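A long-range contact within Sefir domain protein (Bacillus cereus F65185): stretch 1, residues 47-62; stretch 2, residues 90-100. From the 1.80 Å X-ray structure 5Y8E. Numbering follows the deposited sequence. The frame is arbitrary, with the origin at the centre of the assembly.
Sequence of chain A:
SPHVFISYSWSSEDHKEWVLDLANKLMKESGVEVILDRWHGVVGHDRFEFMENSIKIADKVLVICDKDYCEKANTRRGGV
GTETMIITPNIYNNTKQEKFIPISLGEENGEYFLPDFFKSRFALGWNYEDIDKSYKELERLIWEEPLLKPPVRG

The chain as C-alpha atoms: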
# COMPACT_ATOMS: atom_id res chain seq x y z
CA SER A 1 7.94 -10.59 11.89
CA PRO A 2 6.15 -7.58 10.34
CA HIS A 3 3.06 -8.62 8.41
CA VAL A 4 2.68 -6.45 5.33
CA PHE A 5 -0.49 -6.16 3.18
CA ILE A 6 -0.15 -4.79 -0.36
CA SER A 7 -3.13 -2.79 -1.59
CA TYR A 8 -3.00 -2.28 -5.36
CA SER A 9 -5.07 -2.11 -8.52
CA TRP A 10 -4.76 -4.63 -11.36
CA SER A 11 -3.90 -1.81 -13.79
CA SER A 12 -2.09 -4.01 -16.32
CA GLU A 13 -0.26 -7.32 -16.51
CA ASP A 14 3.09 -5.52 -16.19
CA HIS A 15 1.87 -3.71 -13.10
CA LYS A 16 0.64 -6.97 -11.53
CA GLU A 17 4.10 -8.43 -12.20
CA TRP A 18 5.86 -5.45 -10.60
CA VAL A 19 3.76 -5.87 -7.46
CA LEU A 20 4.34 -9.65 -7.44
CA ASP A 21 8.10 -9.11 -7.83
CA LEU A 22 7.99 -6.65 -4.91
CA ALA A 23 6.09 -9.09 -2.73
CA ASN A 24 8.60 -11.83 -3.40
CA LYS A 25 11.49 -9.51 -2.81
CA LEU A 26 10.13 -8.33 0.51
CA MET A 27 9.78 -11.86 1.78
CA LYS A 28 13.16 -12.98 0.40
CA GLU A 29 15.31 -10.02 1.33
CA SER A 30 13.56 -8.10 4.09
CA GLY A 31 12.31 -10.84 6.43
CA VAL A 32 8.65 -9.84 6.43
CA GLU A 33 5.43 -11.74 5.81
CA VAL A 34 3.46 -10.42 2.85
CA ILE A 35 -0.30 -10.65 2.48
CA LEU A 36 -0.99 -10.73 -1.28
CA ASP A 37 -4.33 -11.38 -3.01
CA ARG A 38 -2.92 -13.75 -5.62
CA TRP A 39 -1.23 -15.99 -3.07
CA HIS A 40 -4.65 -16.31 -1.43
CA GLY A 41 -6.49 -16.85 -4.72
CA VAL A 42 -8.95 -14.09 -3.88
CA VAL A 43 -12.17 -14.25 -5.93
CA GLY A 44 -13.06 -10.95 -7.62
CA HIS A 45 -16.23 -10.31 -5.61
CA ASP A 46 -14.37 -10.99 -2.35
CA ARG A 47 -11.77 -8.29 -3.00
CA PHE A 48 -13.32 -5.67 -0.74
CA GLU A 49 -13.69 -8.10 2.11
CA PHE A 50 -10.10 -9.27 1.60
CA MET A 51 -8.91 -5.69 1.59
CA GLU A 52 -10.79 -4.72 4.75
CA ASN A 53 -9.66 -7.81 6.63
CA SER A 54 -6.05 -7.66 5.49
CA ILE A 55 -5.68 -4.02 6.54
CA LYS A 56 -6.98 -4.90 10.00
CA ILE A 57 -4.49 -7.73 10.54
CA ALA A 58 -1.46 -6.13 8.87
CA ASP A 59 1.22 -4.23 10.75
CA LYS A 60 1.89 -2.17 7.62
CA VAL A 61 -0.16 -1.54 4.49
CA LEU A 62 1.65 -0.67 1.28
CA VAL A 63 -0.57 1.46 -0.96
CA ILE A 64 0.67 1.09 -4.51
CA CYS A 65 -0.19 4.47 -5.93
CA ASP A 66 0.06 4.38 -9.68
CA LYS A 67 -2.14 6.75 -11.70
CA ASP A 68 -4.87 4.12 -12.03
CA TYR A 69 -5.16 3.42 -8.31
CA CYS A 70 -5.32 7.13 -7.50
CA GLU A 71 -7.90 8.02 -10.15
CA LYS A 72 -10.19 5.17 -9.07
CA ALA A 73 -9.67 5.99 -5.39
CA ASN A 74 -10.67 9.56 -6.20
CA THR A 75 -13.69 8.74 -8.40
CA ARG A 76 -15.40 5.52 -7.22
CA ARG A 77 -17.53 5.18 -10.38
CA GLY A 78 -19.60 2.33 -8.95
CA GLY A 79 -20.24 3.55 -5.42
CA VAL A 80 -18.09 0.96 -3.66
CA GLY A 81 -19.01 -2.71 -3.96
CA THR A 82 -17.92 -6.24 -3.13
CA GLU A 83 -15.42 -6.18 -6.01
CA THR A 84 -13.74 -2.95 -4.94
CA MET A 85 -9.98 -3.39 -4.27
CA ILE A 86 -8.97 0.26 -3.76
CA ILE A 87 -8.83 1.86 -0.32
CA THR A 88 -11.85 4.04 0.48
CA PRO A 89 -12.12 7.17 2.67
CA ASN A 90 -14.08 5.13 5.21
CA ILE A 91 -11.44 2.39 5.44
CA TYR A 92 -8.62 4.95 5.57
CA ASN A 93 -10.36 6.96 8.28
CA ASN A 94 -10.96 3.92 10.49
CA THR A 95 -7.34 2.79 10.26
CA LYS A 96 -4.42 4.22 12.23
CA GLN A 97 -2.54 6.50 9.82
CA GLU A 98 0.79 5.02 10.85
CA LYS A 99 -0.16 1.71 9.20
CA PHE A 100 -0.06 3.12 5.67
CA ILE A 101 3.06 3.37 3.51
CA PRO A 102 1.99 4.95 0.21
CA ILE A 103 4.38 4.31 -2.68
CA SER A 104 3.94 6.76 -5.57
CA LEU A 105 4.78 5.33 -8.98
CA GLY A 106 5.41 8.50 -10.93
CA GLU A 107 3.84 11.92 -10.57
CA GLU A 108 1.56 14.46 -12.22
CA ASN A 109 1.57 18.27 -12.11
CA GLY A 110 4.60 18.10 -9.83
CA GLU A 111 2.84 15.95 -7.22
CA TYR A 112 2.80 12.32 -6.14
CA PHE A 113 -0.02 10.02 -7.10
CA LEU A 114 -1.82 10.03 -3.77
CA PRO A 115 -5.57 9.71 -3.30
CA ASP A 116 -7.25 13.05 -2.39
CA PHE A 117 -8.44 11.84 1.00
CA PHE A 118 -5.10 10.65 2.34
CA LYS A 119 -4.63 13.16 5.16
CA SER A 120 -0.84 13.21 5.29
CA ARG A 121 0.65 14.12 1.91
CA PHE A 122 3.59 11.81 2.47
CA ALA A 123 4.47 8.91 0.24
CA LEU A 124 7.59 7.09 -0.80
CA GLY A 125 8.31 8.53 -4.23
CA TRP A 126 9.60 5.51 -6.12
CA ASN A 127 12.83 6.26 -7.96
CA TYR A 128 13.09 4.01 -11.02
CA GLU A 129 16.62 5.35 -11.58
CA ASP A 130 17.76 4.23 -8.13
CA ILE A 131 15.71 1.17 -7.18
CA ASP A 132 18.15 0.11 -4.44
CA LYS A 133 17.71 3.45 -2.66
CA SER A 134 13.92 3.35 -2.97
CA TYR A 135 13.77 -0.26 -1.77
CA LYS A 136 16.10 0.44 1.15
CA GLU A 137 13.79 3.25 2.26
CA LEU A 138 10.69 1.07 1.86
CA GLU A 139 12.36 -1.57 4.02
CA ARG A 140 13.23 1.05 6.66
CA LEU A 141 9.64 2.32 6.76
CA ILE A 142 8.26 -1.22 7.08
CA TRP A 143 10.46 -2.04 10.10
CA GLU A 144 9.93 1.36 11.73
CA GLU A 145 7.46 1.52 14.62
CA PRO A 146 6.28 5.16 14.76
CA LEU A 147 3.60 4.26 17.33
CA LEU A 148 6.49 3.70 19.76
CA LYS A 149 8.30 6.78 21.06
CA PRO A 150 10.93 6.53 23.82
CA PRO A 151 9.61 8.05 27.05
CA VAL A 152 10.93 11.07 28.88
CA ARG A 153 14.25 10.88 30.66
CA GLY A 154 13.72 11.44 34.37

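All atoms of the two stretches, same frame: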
# COMPACT_ATOMS: atom_id res chain seq x y z
N ARG A 47 -12.93 -9.18 -3.09
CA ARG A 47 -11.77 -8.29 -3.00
C ARG A 47 -11.91 -7.23 -1.92
O ARG A 47 -10.93 -6.92 -1.23
CB ARG A 47 -11.49 -7.64 -4.35
CG ARG A 47 -10.71 -8.54 -5.27
CD ARG A 47 -10.68 -8.00 -6.66
NE ARG A 47 -9.70 -8.73 -7.46
CZ ARG A 47 -9.68 -8.74 -8.79
NH1 ARG A 47 -10.59 -8.07 -9.48
NH2 ARG A 47 -8.74 -9.44 -9.42
N PHE A 48 -13.10 -6.68 -1.78
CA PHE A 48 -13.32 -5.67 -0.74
C PHE A 48 -13.15 -6.29 0.63
O PHE A 48 -12.45 -5.80 1.44
CB PHE A 48 -14.70 -5.04 -0.87
CG PHE A 48 -14.97 -3.96 0.13
CD1 PHE A 48 -14.66 -2.67 -0.13
CD2 PHE A 48 -15.55 -4.24 1.30
CE1 PHE A 48 -14.88 -1.69 0.75
CE2 PHE A 48 -15.83 -3.23 2.21
CZ PHE A 48 -15.47 -1.96 1.91
N GLU A 49 -13.79 -7.42 0.84
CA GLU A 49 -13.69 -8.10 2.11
C GLU A 49 -12.22 -8.46 2.41
O GLU A 49 -11.77 -8.33 3.49
CB GLU A 49 -14.57 -9.33 2.17
CG GLU A 49 -14.51 -10.05 3.44
CD GLU A 49 -15.47 -11.26 3.51
OE1 GLU A 49 -16.33 -11.35 2.67
OE2 GLU A 49 -15.31 -12.10 4.40
N PHE A 50 -11.51 -8.91 1.39
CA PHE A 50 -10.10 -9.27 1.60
C PHE A 50 -9.28 -8.03 1.98
O PHE A 50 -8.48 -8.06 2.86
CB PHE A 50 -9.54 -9.92 0.37
CG PHE A 50 -8.13 -10.36 0.52
CD1 PHE A 50 -7.80 -11.46 1.24
CD2 PHE A 50 -7.12 -9.66 -0.12
CE1 PHE A 50 -6.48 -11.84 1.34
CE2 PHE A 50 -5.82 -10.06 -0.02
CZ PHE A 50 -5.49 -11.10 0.71
N MET A 51 -9.57 -6.94 1.31
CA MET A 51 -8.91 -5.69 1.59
C MET A 51 -9.17 -5.24 3.05
O MET A 51 -8.28 -4.99 3.79
CB MET A 51 -9.35 -4.60 0.61
CG MET A 51 -8.81 -3.19 0.87
SD MET A 51 -9.43 -1.84 -0.21
CE MET A 51 -11.22 -2.18 -0.28
N GLU A 52 -10.43 -5.14 3.39
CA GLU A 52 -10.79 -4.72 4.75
C GLU A 52 -10.14 -5.60 5.83
O GLU A 52 -9.56 -5.12 6.76
CB GLU A 52 -12.31 -4.65 4.93
CG GLU A 52 -12.73 -3.73 5.97
CD GLU A 52 -14.20 -3.27 5.81
OE1 GLU A 52 -14.99 -4.07 5.40
OE2 GLU A 52 -14.51 -2.11 6.09
N ASN A 53 -10.25 -6.89 5.68
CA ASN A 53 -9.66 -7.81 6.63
C ASN A 53 -8.13 -7.73 6.69
O ASN A 53 -7.55 -7.81 7.71
CB ASN A 53 -10.02 -9.23 6.36
CG ASN A 53 -9.50 -10.14 7.43
OD1 ASN A 53 -10.05 -10.12 8.53
ND2 ASN A 53 -8.44 -10.89 7.18
N SER A 54 -7.51 -7.66 5.53
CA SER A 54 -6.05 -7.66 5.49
C SER A 54 -5.46 -6.39 6.10
O SER A 54 -4.40 -6.43 6.73
CB SER A 54 -5.55 -7.86 4.06
OG SER A 54 -5.99 -9.13 3.58
N ILE A 55 -6.14 -5.27 5.93
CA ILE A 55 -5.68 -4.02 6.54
C ILE A 55 -5.74 -4.14 8.06
O ILE A 55 -4.83 -3.70 8.76
CB ILE A 55 -6.49 -2.81 6.03
CG1 ILE A 55 -6.13 -2.53 4.56
CG2 ILE A 55 -6.23 -1.58 6.90
CD1 ILE A 55 -7.04 -1.50 3.88
N LYS A 56 -6.81 -4.75 8.56
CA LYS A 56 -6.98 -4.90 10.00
C LYS A 56 -5.87 -5.74 10.63
O LYS A 56 -5.35 -5.39 11.70
CB LYS A 56 -8.34 -5.52 10.31
CG LYS A 56 -8.57 -5.72 11.79
CD LYS A 56 -9.86 -6.46 12.07
CE LYS A 56 -10.08 -6.62 13.57
NZ LYS A 56 -10.34 -5.31 14.22
N ILE A 57 -5.49 -6.83 9.96
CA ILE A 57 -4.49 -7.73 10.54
C ILE A 57 -3.04 -7.39 10.20
O ILE A 57 -2.12 -7.92 10.84
CB ILE A 57 -4.77 -9.21 10.18
CG1 ILE A 57 -4.60 -9.46 8.68
CG2 ILE A 57 -6.16 -9.62 10.68
CD1 ILE A 57 -4.75 -10.92 8.27
N ALA A 58 -2.82 -6.52 9.23
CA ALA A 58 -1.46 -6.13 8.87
C ALA A 58 -0.84 -5.17 9.88
O ALA A 58 -1.53 -4.36 10.49
CB ALA A 58 -1.44 -5.51 7.50
N ASP A 59 0.48 -5.25 10.02
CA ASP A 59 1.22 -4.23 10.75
C ASP A 59 1.41 -3.01 9.86
O ASP A 59 1.31 -1.86 10.31
CB ASP A 59 2.59 -4.77 11.19
CG ASP A 59 2.48 -5.97 12.10
OD1 ASP A 59 1.81 -5.87 13.15
OD2 ASP A 59 3.04 -7.02 11.75
N LYS A 60 1.69 -3.25 8.58
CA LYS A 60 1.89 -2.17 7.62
C LYS A 60 1.08 -2.46 6.37
O LYS A 60 0.89 -3.62 6.00
CB LYS A 60 3.38 -2.04 7.27
CG LYS A 60 4.29 -1.60 8.43
CD LYS A 60 3.99 -0.17 8.87
CE LYS A 60 5.11 0.41 9.75
NZ LYS A 60 5.27 -0.36 11.00
N VAL A 61 0.60 -1.40 5.73
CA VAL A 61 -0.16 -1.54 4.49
C VAL A 61 0.53 -0.72 3.41
O VAL A 61 0.60 0.51 3.49
CB VAL A 61 -1.61 -1.03 4.66
CG1 VAL A 61 -2.35 -1.08 3.33
CG2 VAL A 61 -2.36 -1.86 5.71
N LEU A 62 1.06 -1.39 2.40
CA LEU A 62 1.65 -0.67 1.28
C LEU A 62 0.52 -0.27 0.33
O LEU A 62 -0.30 -1.12 -0.05
CB LEU A 62 2.66 -1.53 0.54
CG LEU A 62 3.77 -2.17 1.37
CD1 LEU A 62 4.87 -2.77 0.47
CD2 LEU A 62 4.35 -1.18 2.39
N ASN A 90 -13.61 5.75 3.98
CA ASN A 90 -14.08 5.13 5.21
C ASN A 90 -13.07 4.15 5.81
O ASN A 90 -12.87 4.13 7.03
CB ASN A 90 -15.41 4.42 4.98
CG ASN A 90 -16.05 3.97 6.27
OD1 ASN A 90 -16.16 2.78 6.54
ND2 ASN A 90 -16.43 4.94 7.09
N ILE A 91 -12.45 3.34 4.96
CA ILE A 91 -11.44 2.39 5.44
C ILE A 91 -10.22 3.15 5.95
O ILE A 91 -9.71 2.86 7.04
CB ILE A 91 -11.04 1.39 4.34
CG1 ILE A 91 -12.19 0.42 4.06
CG2 ILE A 91 -9.79 0.61 4.76
CD1 ILE A 91 -11.99 -0.42 2.82
N TYR A 92 -9.77 4.14 5.18
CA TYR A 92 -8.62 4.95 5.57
C TYR A 92 -8.85 5.63 6.91
O TYR A 92 -7.97 5.65 7.77
CB TYR A 92 -8.35 6.02 4.50
CG TYR A 92 -7.11 6.84 4.75
CD1 TYR A 92 -5.86 6.37 4.38
CD2 TYR A 92 -7.18 8.09 5.36
CE1 TYR A 92 -4.72 7.11 4.60
CE2 TYR A 92 -6.04 8.84 5.60
CZ TYR A 92 -4.81 8.34 5.21
OH TYR A 92 -3.66 9.06 5.41
N ASN A 93 -10.04 6.19 7.08
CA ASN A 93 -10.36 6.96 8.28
C ASN A 93 -10.39 6.10 9.53
O ASN A 93 -10.05 6.56 10.62
CB ASN A 93 -11.70 7.68 8.12
CG ASN A 93 -11.63 8.84 7.14
OD1 ASN A 93 -10.56 9.38 6.88
ND2 ASN A 93 -12.77 9.24 6.61
N ASN A 94 -10.83 4.85 9.37
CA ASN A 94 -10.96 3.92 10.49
C ASN A 94 -9.70 3.13 10.78
O ASN A 94 -9.70 2.23 11.62
CB ASN A 94 -12.11 2.94 10.23
CG ASN A 94 -13.45 3.53 10.59
OD1 ASN A 94 -13.81 3.60 11.77
ND2 ASN A 94 -14.20 3.96 9.59
N THR A 95 -8.62 3.47 10.08
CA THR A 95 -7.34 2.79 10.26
C THR A 95 -6.32 3.78 10.79
O THR A 95 -6.29 4.93 10.36
CB THR A 95 -6.86 2.19 8.93
OG1 THR A 95 -7.86 1.31 8.42
CG2 THR A 95 -5.56 1.41 9.13
N LYS A 96 -5.50 3.36 11.75
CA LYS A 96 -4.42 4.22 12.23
C LYS A 96 -3.53 4.63 11.06
O LYS A 96 -3.11 3.78 10.28
CB LYS A 96 -3.59 3.51 13.30
CG LYS A 96 -4.32 3.28 14.61
CD LYS A 96 -3.36 2.76 15.68
CE LYS A 96 -4.02 2.68 17.05
NZ LYS A 96 -5.28 1.89 17.02
N GLN A 97 -3.28 5.93 10.95
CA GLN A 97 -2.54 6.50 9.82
C GLN A 97 -1.18 5.85 9.66
O GLN A 97 -0.71 5.61 8.54
CB GLN A 97 -2.31 8.00 10.02
CG GLN A 97 -3.57 8.83 10.15
CD GLN A 97 -3.27 10.32 10.21
OE1 GLN A 97 -2.53 10.85 9.38
NE2 GLN A 97 -3.84 11.00 11.21
N GLU A 98 -0.56 5.56 10.80
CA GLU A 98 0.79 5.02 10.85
C GLU A 98 0.91 3.66 10.17
O GLU A 98 2.01 3.22 9.86
CB GLU A 98 1.26 4.93 12.31
CG GLU A 98 1.49 6.28 12.98
CD GLU A 98 0.21 6.99 13.42
OE1 GLU A 98 -0.88 6.39 13.37
OE2 GLU A 98 0.32 8.16 13.84
N LYS A 99 -0.21 2.99 9.91
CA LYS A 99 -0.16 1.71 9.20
C LYS A 99 0.21 1.87 7.73
O LYS A 99 0.82 0.98 7.15
CB LYS A 99 -1.49 0.96 9.28
CG LYS A 99 -1.68 0.13 10.53
CD LYS A 99 -2.61 -1.05 10.25
CE LYS A 99 -3.04 -1.69 11.54
NZ LYS A 99 -3.86 -2.90 11.31
N PHE A 100 -0.18 2.99 7.12
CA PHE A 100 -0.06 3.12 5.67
C PHE A 100 1.31 3.60 5.22
O PHE A 100 1.87 4.55 5.78
CB PHE A 100 -1.14 4.05 5.11
CG PHE A 100 -2.54 3.57 5.35
CD1 PHE A 100 -3.06 2.51 4.61
CD2 PHE A 100 -3.34 4.16 6.32
CE1 PHE A 100 -4.35 2.05 4.83
CE2 PHE A 100 -4.63 3.72 6.55
CZ PHE A 100 -5.14 2.66 5.80
O HOH W 1 -15.95 0.63 5.00

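The contact buries 560 Å², both sides summed, and K99 contributes most of any residue. Its side chain runs nearly extended, with chi2, chi3 and chi4 all t, and carries the amine to the C-terminal end of helix 47-57. Carbonyls in the last turn of a helix lack amide partners further along the helix, so a lysine suits this place. NZ of K99 donates to O of I55 at 2.8 Å and to O of A58 at 2.9 Å. O of K56 also lies 2.9 Å from NZ of K99. A58 is the first residue to leave the helix, so the amine joins the helix end to the turn that follows. The aliphatic part of K99 packs along that turn, with its CG 3.6 Å from O of D59.

The backbone of K99 is used as well. Its O accepts from N of V61 at 2.8 Å, with an angle of 164°, and CA of K60 approaches the same O at 3.4 Å. V61 and F100 form a parallel bridge. CA of F100 lies 3.5 Å from O of V61 in a CA-H...O contact. Their side chains share one face of the sheet, where CB of V61 meets CD1 of F100 at 3.8 Å. Both residues are buried and apolar.

At the other end, I91 sits as a knob among F48, M51, E52 and I55. Its CD1 lies 3.6 Å from CE of M51 and 3.8 Å from CE1 of F48. Its CG2 lies 3.6 Å from CD1 of I55. The branched side chain thus fills the hole with methyl groups. T95 satisfies its hydroxyl within its own stretch: OG1 donates to O of I91 at 2.8 Å. CG2 of I55 packs against OG1 of T95 at 3.6 Å. At the exposed margin, one water donates to OE2 of E52 (3.3 Å) and OD1 of N90 (2.7 Å).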